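Local structure of fructose 1-phosphate kinase (Staphylococcus aureus, 2JG5) at the interface of chains A and B. The protein probably transfers phosphate from ATP to fructose 1-phosphate or tagatose 6-phosphate, as a sugar kinase of the PfkB family. Coordinates in Å, arbitrary orientation; residue numbers count along the deposited sequence, not the author numbering. Chains: chain A/B, Fructose 1-phosphate kinase.

The interface of chains A and B. Residues chain A 20-24, 26; chain B 93, 98-101.
A:Phe20 turns the CE1 edge of its ring to chain B: CE1 lies 4.0 Å from the end methyl CD1 of B:Ile101, whose side chain crosses that of the phenylalanine at about a right angle, while the methyl CG2 of B:Thr99 lies over one face, beyond the rim at CZ. With CG anti to its backbone N (chi1 -179°), the ring reaches across to both groups. One branch of B:Thr99 packs and the other bonds. The methyl CG2 sits between the ring and the carbonyls of A:Lys21 and A:Gly24, 3.2 Å from A:Lys21 O. The hydroxyl OG1, anti to the carbonyl carbon (chi1 -51°), takes a nearly straight hydrogen bond from A:Asp23 N, at 2.7 Å, and also touches the A:Ile22 methyl CG2.

Beside this, the loop runs into strand 25-27 of chain A, which pairs in parallel with strand 99-102 of chain B. B:Glu100 N gives a 2.9 Å hydrogen bond to A:Gly24 O, and B:Glu100 O accepts from A:Asn26 twice, from the backbone N at 2.9 Å and from the side-chain ND2 at 3.3 Å, the two donors coming from opposite faces of the carbonyl plane. The A:Asn26 amide is fixed within its own chain: OD1 receives A:Lys21 N in the carbonyl plane on a lone pair, and ND2 donates to A:Lys21 O at 2.8 Å, which ties the loop to the strand.

At the rim, carboxylate OD1 of A:Asp23 accepts from B:Glu98 N at 2.7 Å, a bent bond of 125° at the hydrogen. Repeated by the two-fold, this parallel beta pairing joins the subunits, in keeping with the lid-to-lid contact of many dimeric PfkB kinases, though the structure alone does not show a dimer in solution.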
ATOM      1  N   PHE A  20      -3.083   5.217 -18.918  1.00 32.14           N
ATOM      2  CA  PHE A  20      -2.139   5.663 -17.882  1.00 33.04           C
ATOM      3  C   PHE A  20      -1.436   6.972 -18.235  1.00 33.36           C
ATOM      4  O   PHE A  20      -0.652   7.030 -19.179  1.00 33.52           O
ATOM      5  CB  PHE A  20      -1.092   4.592 -17.571  1.00 33.54           C
ATOM      6  CG  PHE A  20      -0.107   5.004 -16.499  1.00 34.10           C
ATOM      7  CD1 PHE A  20      -0.525   5.181 -15.183  1.00 33.31           C
ATOM      8  CD2 PHE A  20       1.235   5.226 -16.815  1.00 35.09           C
ATOM      9  CE1 PHE A  20       0.376   5.570 -14.195  1.00 34.52           C
ATOM     10  CE2 PHE A  20       2.148   5.611 -15.832  1.00 35.13           C
ATOM     11  CZ  PHE A  20       1.720   5.781 -14.519  1.00 34.95           C
ATOM     12  N   LYS A  21      -1.716   8.014 -17.457  1.00 33.71           N
ATOM     13  CA  LYS A  21      -1.225   9.360 -17.748  1.00 33.93           C
ATOM     14  C   LYS A  21      -0.145   9.832 -16.765  1.00 34.06           C
ATOM     15  O   LYS A  21      -0.437  10.190 -15.620  1.00 33.80           O
ATOM     16  CB  LYS A  21      -2.402  10.340 -17.783  1.00 34.09           C
ATOM     17  CG  LYS A  21      -2.047  11.744 -18.227  1.00 34.29           C
ATOM     18  CD  LYS A  21      -3.278  12.636 -18.201  1.00 34.87           C
ATOM     19  CE  LYS A  21      -2.952  14.055 -18.659  1.00 34.85           C
ATOM     20  NZ  LYS A  21      -4.154  14.928 -18.574  1.00 34.36           N
ATOM     21  N   ILE A  22       1.100   9.827 -17.239  1.00 34.33           N
ATOM     22  CA  ILE A  22       2.257  10.359 -16.513  1.00 34.38           C
ATOM     23  C   ILE A  22       2.126  11.874 -16.290  1.00 34.29           C
ATOM     24  O   ILE A  22       1.688  12.599 -17.189  1.00 33.99           O
ATOM     25  CB  ILE A  22       3.560  10.057 -17.301  1.00 34.83           C
ATOM     26  CG1 ILE A  22       3.756   8.547 -17.460  1.00 34.91           C
ATOM     27  CG2 ILE A  22       4.796  10.694 -16.652  1.00 34.48           C
ATOM     28  CD1 ILE A  22       4.460   8.197 -18.757  1.00 36.66           C
ATOM     29  N   ASP A  23       2.515  12.335 -15.098  1.00 34.25           N
ATOM     30  CA  ASP A  23       2.398  13.748 -14.696  1.00 34.27           C
ATOM     31  C   ASP A  23       0.936  14.127 -14.494  1.00 34.21           C
ATOM     32  O   ASP A  23       0.571  15.306 -14.520  1.00 34.24           O
ATOM     33  CB  ASP A  23       3.052  14.683 -15.729  1.00 34.37           C
ATOM     34  CG  ASP A  23       4.394  15.241 -15.275  1.00 34.79           C
ATOM     35  OD1 ASP A  23       4.778  15.063 -14.099  1.00 35.38           O
ATOM     36  OD2 ASP A  23       5.066  15.885 -16.108  1.00 36.16           O
ATOM     37  N   GLY A  24       0.099  13.117 -14.287  1.00 34.03           N
ATOM     38  CA  GLY A  24      -1.331  13.326 -14.244  1.00 33.88           C
ATOM     39  C   GLY A  24      -2.019  12.617 -13.106  1.00 33.78           C
ATOM     40  O   GLY A  24      -1.484  11.675 -12.526  1.00 33.73           O
ATOM     41  N   ASN A  26      -4.459  10.071 -12.267  1.00 34.24           N
ATOM     42  CA  ASN A  26      -5.182   8.899 -12.745  1.00 34.26           C
ATOM     43  C   ASN A  26      -6.121   8.408 -11.653  1.00 34.42           C
ATOM     44  O   ASN A  26      -5.838   8.577 -10.468  1.00 34.57           O
ATOM     45  CB  ASN A  26      -4.220   7.768 -13.118  1.00 34.22           C
ATOM     46  CG  ASN A  26      -3.291   8.134 -14.256  1.00 34.41           C
ATOM     47  OD1 ASN A  26      -3.482   7.699 -15.388  1.00 35.18           O
ATOM     48  ND2 ASN A  26      -2.278   8.935 -13.959  1.00 33.95           N
TER
ATOM     49  N   LEU B  93       3.968   8.908  -7.774  1.00 33.56           N
ATOM     50  CA  LEU B  93       5.265   8.617  -8.363  1.00 33.45           C
ATOM     51  C   LEU B  93       6.018   9.918  -8.575  1.00 33.73           C
ATOM     52  O   LEU B  93       5.545  10.814  -9.279  1.00 33.30           O
ATOM     53  CB  LEU B  93       5.104   7.875  -9.686  1.00 33.36           C
ATOM     54  CG  LEU B  93       4.415   6.509  -9.699  1.00 33.20           C
ATOM     55  CD1 LEU B  93       4.337   5.977 -11.136  1.00 31.82           C
ATOM     56  CD2 LEU B  93       5.124   5.519  -8.791  1.00 32.90           C
ATOM     57  N   GLU B  98       5.870  13.666 -12.117  1.00 37.85           N
ATOM     58  CA  GLU B  98       5.138  13.421 -10.873  1.00 37.77           C
ATOM     59  C   GLU B  98       3.653  13.083 -11.075  1.00 37.52           C
ATOM     60  O   GLU B  98       2.824  13.936 -11.412  1.00 37.89           O
ATOM     61  CB  GLU B  98       5.395  14.532  -9.839  1.00 37.85           C
ATOM     62  CG  GLU B  98       4.772  15.878 -10.114  1.00 38.36           C
ATOM     63  CD  GLU B  98       3.556  16.125  -9.244  1.00 39.72           C
ATOM     64  OE1 GLU B  98       3.384  15.407  -8.231  1.00 39.99           O
ATOM     65  OE2 GLU B  98       2.772  17.041  -9.567  1.00 40.57           O
ATOM     66  N   THR B  99       3.357  11.801 -10.865  1.00 36.80           N
ATOM     67  CA  THR B  99       2.128  11.173 -11.318  1.00 36.05           C
ATOM     68  C   THR B  99       1.345  10.612 -10.145  1.00 35.80           C
ATOM     69  O   THR B  99       1.915  10.056  -9.218  1.00 35.87           O
ATOM     70  CB  THR B  99       2.446  10.022 -12.295  1.00 36.03           C
ATOM     71  OG1 THR B  99       3.333  10.484 -13.320  1.00 35.10           O
ATOM     72  CG2 THR B  99       1.169   9.464 -12.932  1.00 36.13           C
ATOM     73  N   GLU B 100       0.027  10.746 -10.209  1.00 35.56           N
ATOM     74  CA  GLU B 100      -0.847  10.334  -9.128  1.00 35.28           C
ATOM     75  C   GLU B 100      -1.737   9.177  -9.580  1.00 34.79           C
ATOM     76  O   GLU B 100      -2.239   9.167 -10.708  1.00 34.24           O
ATOM     77  CB  GLU B 100      -1.696  11.521  -8.713  1.00 35.38           C
ATOM     78  CG  GLU B 100      -2.160  11.507  -7.287  1.00 36.86           C
ATOM     79  CD  GLU B 100      -2.780  12.834  -6.904  1.00 38.82           C
ATOM     80  OE1 GLU B 100      -2.123  13.882  -7.118  1.00 38.61           O
ATOM     81  OE2 GLU B 100      -3.926  12.828  -6.403  1.00 40.15           O
ATOM     82  N   ILE B 101      -1.925   8.198  -8.702  1.00 34.25           N
ATOM     83  CA  ILE B 101      -2.764   7.052  -9.027  1.00 34.27           C
ATOM     84  C   ILE B 101      -3.698   6.744  -7.869  1.00 34.07           C
ATOM     85  O   ILE B 101      -3.326   6.049  -6.927  1.00 34.00           O
ATOM     86  CB  ILE B 101      -1.934   5.801  -9.400  1.00 34.57           C
ATOM     87  CG1 ILE B 101      -0.827   6.154 -10.410  1.00 34.60           C
ATOM     88  CG2 ILE B 101      -2.849   4.721  -9.989  1.00 35.42           C
ATOM     89  CD1 ILE B 101       0.477   5.389 -10.215  1.00 33.84           C
TER